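Local coordinates for protein type II restriction enzyme BsoBI (Geobacillus stearothermophilus, PDB 1DC1) that cuts double-stranded DNA as a homodimeric type II restriction endonuclease, recognising the degenerate sequence 5'-CYCGRG-3' and cleaving after its first cytosine, at residues 18-23 with 307-312; 48-53 with 110-115; 8-13 with 301-306. All blocks are in the same frame, centred on the assembly; numbering follows the deposited sequence.

Contact 1: 18-23 with 307-312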
loop_
_atom_site.group_PDB
_atom_site.type_symbol
_atom_site.label_atom_id
_atom_site.label_comp_id
_atom_site.label_asym_id
_atom_site.label_seq_id
_atom_site.Cartn_x
_atom_site.Cartn_y
_atom_site.Cartn_z
ATOM N N LYS D 18 8.041 3.604 20.134
ATOM C CA LYS D 18 8.643 2.674 19.188
ATOM C C LYS D 18 8.273 1.180 19.382
ATOM O O LYS D 18 8.317 0.653 20.498
ATOM C CB LYS D 18 10.165 2.851 19.303
ATOM C CG LYS D 18 10.886 3.368 18.129
ATOM C CD LYS D 18 11.504 2.192 17.393
ATOM C CE LYS D 18 12.883 2.527 16.912
ATOM N NZ LYS D 18 13.135 1.750 15.675
ATOM N N THR D 19 7.944 0.484 18.290
ATOM C CA THR D 19 7.625 -0.951 18.362
ATOM C C THR D 19 8.956 -1.677 18.558
ATOM O O THR D 19 10.001 -1.279 17.964
ATOM C CB THR D 19 6.982 -1.462 17.044
ATOM O OG1 THR D 19 5.779 -0.735 16.797
ATOM C CG2 THR D 19 6.664 -2.907 17.134
ATOM N N THR D 20 8.935 -2.727 19.374
ATOM C CA THR D 20 10.165 -3.457 19.629
ATOM C C THR D 20 10.386 -4.547 18.585
ATOM O O THR D 20 9.450 -4.943 17.864
ATOM C CB THR D 20 10.139 -4.138 20.997
ATOM O OG1 THR D 20 9.129 -5.140 20.980
ATOM C CG2 THR D 20 9.842 -3.146 22.123
ATOM N N TYR D 21 11.631 -5.032 18.514
ATOM C CA TYR D 21 11.973 -6.104 17.606
ATOM C C TYR D 21 11.126 -7.375 17.902
ATOM O O TYR D 21 10.594 -8.016 16.982
ATOM C CB TYR D 21 13.467 -6.368 17.741
ATOM C CG TYR D 21 13.895 -7.413 16.773
ATOM C CD1 TYR D 21 14.106 -7.097 15.440
ATOM C CD2 TYR D 21 13.950 -8.741 17.155
ATOM C CE1 TYR D 21 14.353 -8.084 14.498
ATOM C CE2 TYR D 21 14.198 -9.747 16.216
ATOM C CZ TYR D 21 14.394 -9.404 14.898
ATOM O OH TYR D 21 14.617 -10.401 13.984
ATOM N N GLU D 22 10.962 -7.719 19.176
ATOM C CA GLU D 22 10.176 -8.901 19.483
ATOM C C GLU D 22 8.700 -8.793 19.109
ATOM O O GLU D 22 8.080 -9.802 18.711
ATOM C CB GLU D 22 10.337 -9.257 20.957
ATOM C CG GLU D 22 11.695 -9.934 21.211
ATOM C CD GLU D 22 11.995 -11.141 20.262
ATOM O OE1 GLU D 22 11.046 -11.840 19.813
ATOM O OE2 GLU D 22 13.192 -11.387 19.973
ATOM N N GLU D 23 8.152 -7.579 19.217
ATOM C CA GLU D 23 6.771 -7.349 18.866
ATOM C C GLU D 23 6.610 -7.485 17.339
ATOM O O GLU D 23 5.610 -7.998 16.850
ATOM C CB GLU D 23 6.332 -5.972 19.362
ATOM C CG GLU D 23 5.592 -6.012 20.721
ATOM C CD GLU D 23 4.978 -7.410 21.096
ATOM O OE1 GLU D 23 3.890 -7.749 20.567
ATOM O OE2 GLU D 23 5.584 -8.168 21.918
ATOM N N LEU D 307 -0.122 0.213 19.617
ATOM C CA LEU D 307 -1.086 -0.874 19.752
ATOM C C LEU D 307 -0.486 -2.207 20.240
ATOM O O LEU D 307 -1.213 -3.039 20.770
ATOM C CB LEU D 307 -1.877 -1.051 18.425
ATOM C CG LEU D 307 -3.083 -2.031 18.365
ATOM C CD1 LEU D 307 -4.292 -1.498 19.149
ATOM C CD2 LEU D 307 -3.495 -2.272 16.904
ATOM N N THR D 308 0.816 -2.424 20.095
ATOM C CA THR D 308 1.396 -3.689 20.574
ATOM C C THR D 308 1.786 -3.619 22.061
ATOM O O THR D 308 2.237 -4.616 22.634
ATOM C CB THR D 308 2.651 -4.097 19.761
ATOM O OG1 THR D 308 3.725 -3.224 20.081
ATOM C CG2 THR D 308 2.362 -4.032 18.248
ATOM N N LYS D 309 1.609 -2.443 22.681
ATOM C CA LYS D 309 1.946 -2.237 24.079
ATOM C C LYS D 309 0.703 -2.020 24.924
ATOM O O LYS D 309 0.093 -0.939 24.978
ATOM C CB LYS D 309 2.894 -1.084 24.196
ATOM C CG LYS D 309 4.117 -1.252 23.320
ATOM C CD LYS D 309 5.112 -0.130 23.534
ATOM C CE LYS D 309 6.228 -0.178 22.518
ATOM N NZ LYS D 309 7.481 0.407 23.072
ATOM N N THR D 310 0.341 -3.113 25.572
ATOM C CA THR D 310 -0.813 -3.184 26.464
ATOM C C THR D 310 -1.024 -2.043 27.427
ATOM O O THR D 310 -2.149 -1.565 27.589
ATOM C CB THR D 310 -0.718 -4.427 27.329
ATOM O OG1 THR D 310 -0.213 -5.488 26.523
ATOM C CG2 THR D 310 -2.061 -4.783 27.911
ATOM N N GLU D 311 0.040 -1.618 28.096
ATOM C CA GLU D 311 -0.137 -0.556 29.054
ATOM C C GLU D 311 -0.527 0.739 28.390
ATOM O O GLU D 311 -1.276 1.518 28.990
ATOM C CB GLU D 311 1.121 -0.348 29.864
ATOM C CG GLU D 311 1.334 -1.369 30.929
ATOM C CD GLU D 311 2.653 -1.163 31.654
ATOM O OE1 GLU D 311 3.729 -1.251 31.000
ATOM O OE2 GLU D 311 2.599 -0.911 32.879
ATOM N N GLN D 312 -0.045 0.971 27.159
ATOM C CA GLN D 312 -0.374 2.213 26.456
ATOM C C GLN D 312 -1.779 2.166 25.993
ATOM O O GLN D 312 -2.524 3.124 26.134
ATOM C CB GLN D 312 0.546 2.449 25.244
ATOM C CG GLN D 312 1.985 2.596 25.680
ATOM C CD GLN D 312 2.949 3.045 24.592
ATOM O OE1 GLN D 312 2.557 3.381 23.473
ATOM N NE2 GLN D 312 4.247 3.033 24.932
#
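K309 delivers its ammonium group to the flat peptide carbonyl of K18, where NZ lies 2.7 Å from O. The C=O...N angle is 152° and the nitrogen stands 25° out of the carbonyl plane, so the donor approaches from beyond the oxygen with a modest tilt. The other flat group here, the carboxylate of E23, turns OE1 to the side chain of T308, 3.9 Å from its CB.

Lysine suits position 309 because of its reach. Its chain is extended beyond CG, and NZ also bonds the carbonyl oxygen of D16, so two backbone oxygens of the incoming N-terminal segment hold one charge. CE follows NZ closely, 3.0 Å from O of K18.

Beside this polar bond, E23 and T308 slide past each other in opposite directions. CG of E23 comes within 3.4 Å of T308 OG1, and a bend of the glutamate chain at chi2 carries CD away from an extended course. Threonine is small enough for the aliphatic CB and CG of E23 to lie against it. T308 OG1 lies between its own backbone N and carbonyl carbon (chi1 71°). T19 crosses T308 at about a right angle, with CG2 4.2 Å from T308 OG1. Both hydroxyls have partners elsewhere: T308 OG1 bonds OD1 of N306, while OG1 of the buried T19 bonds ND2 of N306, O of A282 and N of I284. T20 is the N-cap of helix 21-53, and its OG1 accepts from E23 N at 3.2 Å, which secures the first turn.

The start of helix 21-53 thus packs at the surface on the link between edge strand 303-306 and helix 310-321. Through their backbones, L307 bonds G281 at the end of strand 276-281, and T19 bonds I284 in the loop that follows.

Contact 2: 48-53 with 110-115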
loop_
_atom_site.group_PDB
_atom_site.type_symbol
_atom_site.label_atom_id
_atom_site.label_comp_id
_atom_site.label_asym_id
_atom_site.label_seq_id
_atom_site.Cartn_x
_atom_site.Cartn_y
_atom_site.Cartn_z
ATOM N N ALA D 48 -10.777 -27.651 -7.360
ATOM C CA ALA D 48 -12.068 -27.742 -8.006
ATOM C C ALA D 48 -11.981 -27.290 -9.446
ATOM O O ALA D 48 -12.614 -27.893 -10.328
ATOM C CB ALA D 48 -13.069 -26.917 -7.256
ATOM N N LEU D 49 -11.202 -26.234 -9.703
ATOM C CA LEU D 49 -11.025 -25.732 -11.078
ATOM C C LEU D 49 -10.380 -26.807 -11.932
ATOM O O LEU D 49 -10.779 -27.004 -13.059
ATOM C CB LEU D 49 -10.143 -24.456 -11.153
ATOM C CG LEU D 49 -9.752 -23.859 -12.550
ATOM C CD1 LEU D 49 -10.979 -23.339 -13.361
ATOM C CD2 LEU D 49 -8.732 -22.727 -12.330
ATOM N N LYS D 50 -9.393 -27.507 -11.408
ATOM C CA LYS D 50 -8.770 -28.536 -12.206
ATOM C C LYS D 50 -9.778 -29.652 -12.586
ATOM O O LYS D 50 -9.759 -30.160 -13.719
ATOM C CB LYS D 50 -7.575 -29.151 -11.464
ATOM C CG LYS D 50 -6.768 -30.127 -12.307
ATOM C CD LYS D 50 -5.608 -30.644 -11.539
ATOM C CE LYS D 50 -4.769 -31.636 -12.350
ATOM N NZ LYS D 50 -3.388 -31.710 -11.786
ATOM N N VAL D 51 -10.636 -30.036 -11.646
ATOM C CA VAL D 51 -11.620 -31.072 -11.910
ATOM C C VAL D 51 -12.532 -30.578 -13.037
ATOM O O VAL D 51 -12.793 -31.307 -13.990
ATOM C CB VAL D 51 -12.473 -31.367 -10.650
ATOM C CG1 VAL D 51 -13.736 -32.132 -11.064
ATOM C CG2 VAL D 51 -11.640 -32.139 -9.608
ATOM N N ALA D 52 -12.990 -29.337 -12.952
ATOM C CA ALA D 52 -13.883 -28.775 -13.969
ATOM C C ALA D 52 -13.215 -28.584 -15.315
ATOM O O ALA D 52 -13.767 -28.915 -16.349
ATOM C CB ALA D 52 -14.413 -27.441 -13.492
ATOM N N ALA D 53 -12.008 -28.057 -15.291
ATOM C CA ALA D 53 -11.297 -27.786 -16.508
ATOM C C ALA D 53 -10.819 -29.024 -17.203
ATOM O O ALA D 53 -10.625 -29.009 -18.429
ATOM C CB ALA D 53 -10.118 -26.895 -16.225
ATOM N N PHE D 110 -1.165 -28.347 -20.459
ATOM C CA PHE D 110 -2.043 -27.174 -20.429
ATOM C C PHE D 110 -2.991 -27.015 -19.198
ATOM O O PHE D 110 -3.268 -25.866 -18.788
ATOM C CB PHE D 110 -2.847 -27.050 -21.753
ATOM C CG PHE D 110 -4.184 -27.793 -21.788
ATOM C CD1 PHE D 110 -4.274 -29.074 -22.327
ATOM C CD2 PHE D 110 -5.362 -27.169 -21.399
ATOM C CE1 PHE D 110 -5.508 -29.702 -22.476
ATOM C CE2 PHE D 110 -6.592 -27.790 -21.547
ATOM C CZ PHE D 110 -6.666 -29.058 -22.085
ATOM N N ILE D 111 -3.468 -28.120 -18.598
ATOM C CA ILE D 111 -4.360 -27.987 -17.433
ATOM C C ILE D 111 -3.549 -27.438 -16.263
ATOM O O ILE D 111 -3.939 -26.447 -15.662
ATOM C CB ILE D 111 -5.051 -29.349 -17.000
ATOM C CG1 ILE D 111 -6.040 -29.841 -18.086
ATOM C CG2 ILE D 111 -5.793 -29.152 -15.653
ATOM C CD1 ILE D 111 -7.166 -28.829 -18.434
ATOM N N ASP D 112 -2.404 -28.032 -15.956
ATOM C CA ASP D 112 -1.643 -27.481 -14.842
ATOM C C ASP D 112 -1.139 -26.082 -15.185
ATOM O O ASP D 112 -0.996 -25.278 -14.287
ATOM C CB ASP D 112 -0.483 -28.385 -14.438
ATOM C CG ASP D 112 -0.895 -29.512 -13.492
ATOM O OD1 ASP D 112 -2.057 -29.608 -13.029
ATOM O OD2 ASP D 112 -0.017 -30.324 -13.218
ATOM N N GLU D 113 -0.846 -25.791 -16.459
ATOM C CA GLU D 113 -0.438 -24.433 -16.837
ATOM C C GLU D 113 -1.560 -23.474 -16.340
ATOM O O GLU D 113 -1.290 -22.437 -15.721
ATOM C CB GLU D 113 -0.274 -24.292 -18.368
ATOM C CG GLU D 113 0.241 -22.900 -18.804
ATOM C CD GLU D 113 1.686 -22.601 -18.344
ATOM O OE1 GLU D 113 2.430 -23.562 -18.054
ATOM O OE2 GLU D 113 2.105 -21.408 -18.276
ATOM N N LEU D 114 -2.810 -23.825 -16.607
ATOM C CA LEU D 114 -3.953 -23.009 -16.196
ATOM C C LEU D 114 -4.064 -22.880 -14.679
ATOM O O LEU D 114 -4.226 -21.768 -14.136
ATOM C CB LEU D 114 -5.245 -23.642 -16.711
ATOM C CG LEU D 114 -6.563 -23.000 -16.256
ATOM C CD1 LEU D 114 -6.571 -21.470 -16.509
ATOM C CD2 LEU D 114 -7.700 -23.699 -17.035
ATOM N N ILE D 115 -4.010 -24.031 -13.995
ATOM C CA ILE D 115 -4.120 -24.066 -12.520
ATOM C C ILE D 115 -2.987 -23.278 -11.834
ATOM O O ILE D 115 -3.237 -22.554 -10.885
ATOM C CB ILE D 115 -4.149 -25.550 -11.921
ATOM C CG1 ILE D 115 -5.236 -26.433 -12.607
ATOM C CG2 ILE D 115 -4.420 -25.481 -10.445
ATOM C CD1 ILE D 115 -6.602 -25.799 -12.779
#
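I115 pushes CD1 against the backbone and side chains of helix 48-53, 3.5 Å from CA of K50 and 3.7 Å from CG of L49. Its CG1, anti to the carbonyl carbon (chi1 -52°), lies against CB of K50. One turn away, the small methyl of A53 leaves room for the side chains of I111 and L114: L114 CD2 lies 4.1 Å from A53 CB, and CD1 of I111 settles 3.5 Å from A53 O.

Farther out, K50 spends its aliphatic part on the same surface. Its CG touches CG2 of I111 at 3.6 Å, and the fully extended chain carries NZ to D112, 2.8 Å from OD1, in a salt bridge that uses the syn lone pair of that oxygen. A long, weak ion pair also reaches D112 of the second subunit. An alanine in place of K50 would probably leave D112 without this close charged mate and CG2 of I111 uncovered.

The end of helix 21-53 thus runs roughly antiparallel to the start of helix 110-152 (145° between the local segments), with the axes 10.0 Å apart. Helix 69-75 covers L49 and L114, and F116 of the second subunit lies against I115.

Contact 3: 8-13 with 301-306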
loop_
_atom_site.group_PDB
_atom_site.type_symbol
_atom_site.label_atom_id
_atom_site.label_comp_id
_atom_site.label_asym_id
_atom_site.label_seq_id
_atom_site.Cartn_x
_atom_site.Cartn_y
_atom_site.Cartn_z
ATOM N N GLU D 8 0.916 11.561 28.728
ATOM C CA GLU D 8 2.026 11.464 29.684
ATOM C C GLU D 8 1.821 10.333 30.680
ATOM O O GLU D 8 2.744 9.914 31.369
ATOM C CB GLU D 8 2.170 12.760 30.436
ATOM C CG GLU D 8 2.876 13.800 29.651
ATOM C CD GLU D 8 2.676 15.187 30.244
ATOM O OE1 GLU D 8 2.190 15.282 31.398
ATOM O OE2 GLU D 8 3.008 16.184 29.557
ATOM N N ASN D 9 0.596 9.843 30.769
ATOM C CA ASN D 9 0.328 8.750 31.672
ATOM C C ASN D 9 1.037 7.460 31.230
ATOM O O ASN D 9 1.426 6.640 32.059
ATOM C CB ASN D 9 -1.167 8.471 31.792
ATOM C CG ASN D 9 -1.445 7.379 32.795
ATOM O OD1 ASN D 9 -1.218 7.558 34.002
ATOM N ND2 ASN D 9 -1.899 6.225 32.313
ATOM N N HIS D 10 1.203 7.252 29.930
ATOM C CA HIS D 10 1.882 6.031 29.482
ATOM C C HIS D 10 3.105 6.280 28.602
ATOM O O HIS D 10 3.781 5.323 28.234
ATOM C CB HIS D 10 0.919 5.095 28.751
ATOM C CG HIS D 10 0.257 5.727 27.562
ATOM N ND1 HIS D 10 -0.920 6.446 27.656
ATOM C CD2 HIS D 10 0.603 5.738 26.250
ATOM C CE1 HIS D 10 -1.271 6.865 26.452
ATOM N NE2 HIS D 10 -0.365 6.448 25.583
ATOM N N LEU D 11 3.386 7.545 28.257
ATOM C CA LEU D 11 4.562 7.917 27.442
ATOM C C LEU D 11 5.464 8.854 28.183
ATOM O O LEU D 11 5.059 9.960 28.502
ATOM C CB LEU D 11 4.182 8.669 26.167
ATOM C CG LEU D 11 3.327 7.823 25.260
ATOM C CD1 LEU D 11 2.819 8.682 24.115
ATOM C CD2 LEU D 11 4.140 6.627 24.787
ATOM N N LYS D 12 6.699 8.447 28.415
ATOM C CA LYS D 12 7.631 9.325 29.097
ATOM C C LYS D 12 8.713 9.826 28.140
ATOM O O LYS D 12 9.343 10.855 28.377
ATOM C CB LYS D 12 8.254 8.597 30.286
ATOM C CG LYS D 12 7.299 7.626 30.971
ATOM C CD LYS D 12 5.997 8.286 31.462
ATOM C CE LYS D 12 4.907 7.220 31.731
ATOM N NZ LYS D 12 3.957 7.609 32.815
ATOM N N SER D 13 8.928 9.110 27.047
ATOM C CA SER D 13 9.949 9.522 26.083
ATOM C C SER D 13 9.499 9.113 24.680
ATOM O O SER D 13 8.614 8.264 24.525
ATOM C CB SER D 13 11.308 8.875 26.416
ATOM O OG SER D 13 11.276 7.445 26.322
ATOM N N LEU D 301 -1.821 16.835 18.312
ATOM C CA LEU D 301 -2.397 15.501 18.476
ATOM C C LEU D 301 -2.663 15.422 19.995
ATOM O O LEU D 301 -1.821 15.818 20.799
ATOM C CB LEU D 301 -1.409 14.431 18.027
ATOM C CG LEU D 301 -1.785 13.010 17.614
ATOM C CD1 LEU D 301 -2.779 13.036 16.476
ATOM C CD2 LEU D 301 -0.464 12.245 17.226
ATOM N N THR D 302 -3.839 14.938 20.385
ATOM C CA THR D 302 -4.250 14.825 21.788
ATOM C C THR D 302 -3.675 13.629 22.555
ATOM O O THR D 302 -3.338 13.732 23.743
ATOM C CB THR D 302 -5.786 14.772 21.919
ATOM O OG1 THR D 302 -6.363 15.753 21.053
ATOM C CG2 THR D 302 -6.201 15.064 23.338
ATOM N N ASN D 303 -3.562 12.493 21.871
ATOM C CA ASN D 303 -3.037 11.292 22.505
ATOM C C ASN D 303 -2.584 10.293 21.442
ATOM O O ASN D 303 -2.937 10.400 20.255
ATOM C CB ASN D 303 -4.117 10.673 23.407
ATOM C CG ASN D 303 -3.544 9.959 24.599
ATOM O OD1 ASN D 303 -2.367 9.557 24.627
ATOM N ND2 ASN D 303 -4.383 9.772 25.599
ATOM N N SER D 304 -1.806 9.315 21.870
ATOM C CA SER D 304 -1.302 8.301 20.949
ATOM C C SER D 304 -0.905 7.074 21.733
ATOM O O SER D 304 -0.600 7.158 22.920
ATOM C CB SER D 304 -0.087 8.825 20.201
ATOM O OG SER D 304 0.431 7.877 19.285
ATOM N N ALA D 305 -0.938 5.918 21.082
ATOM C CA ALA D 305 -0.522 4.706 21.749
ATOM C C ALA D 305 0.040 3.712 20.722
ATOM O O ALA D 305 -0.366 3.718 19.563
ATOM C CB ALA D 305 -1.683 4.075 22.501
ATOM N N ASN D 306 1.024 2.917 21.144
ATOM C CA ASN D 306 1.537 1.880 20.292
ATOM C C ASN D 306 0.620 0.680 20.630
ATOM O O ASN D 306 0.579 0.205 21.789
ATOM C CB ASN D 306 2.968 1.520 20.629
ATOM C CG ASN D 306 3.489 0.460 19.730
ATOM O OD1 ASN D 306 2.917 -0.636 19.620
ATOM N ND2 ASN D 306 4.565 0.772 19.043
#
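One edge strand of the mixed sheet in this PD-(D/E)XK nuclease, 303-306, is met by the N-terminal loop 8-13 through H10 and L11. NE2 of H10 donates to the carbonyl oxygen of S304 over 2.8 Å, and the bond is nearly straight, with an N-H...O angle of 170°. The oxygen lies at the ring edge, near its plane, and the nitrogen in turn lies in the carbonyl plane. CG of H10 sits between its backbone N and carbonyl carbon (chi1 58°), which starts the ring toward the strand.

N303 approaches the same end of the ring, its OD1 3.4 Å from CE1 of H10, with ring and amide planes 20° apart. OD1 is held by S304 N, 2.8 Å away. CD1 of L11 comes to 3.9 Å from S304 O. S304 itself turns OG to O of F279 in the adjoining strand 276-281.

Histidine fits because a flat ring with two nitrogens can bridge two elements: NE2 serves the strand, while ND1 bonds OG of S315 in helix 310-321. Bonds at both nitrogens fix the ring's rotation, and the oxygens near NE2 and CE1 would probably stabilise the proton on NE2 and any positive charge on the ring.

Along the chain the segments run 8-13, 18-23, 48-53, 110-115, 301-306 and 307-312, so contacts 1 and 3 interleave and contact 2 falls between their halves. Contacts 1 and 3 have centres 13 Å apart, and they touch: Q312 OE1 lies 2.8 Å from N306 N, a probable hydrogen bond. Together they seat the N-terminal segment against strand 303-306 and helix 310-321, at the edge of the sheet that carries predicted metal-binding residues. Contact 2 is remote, its centre about 45 Å from that of contact 1 and 54 Å from that of contact 3. Helix 21-53, starting in contact 1 and ending in contact 2, connects the nuclease core with a distant helical region where the second subunit packs.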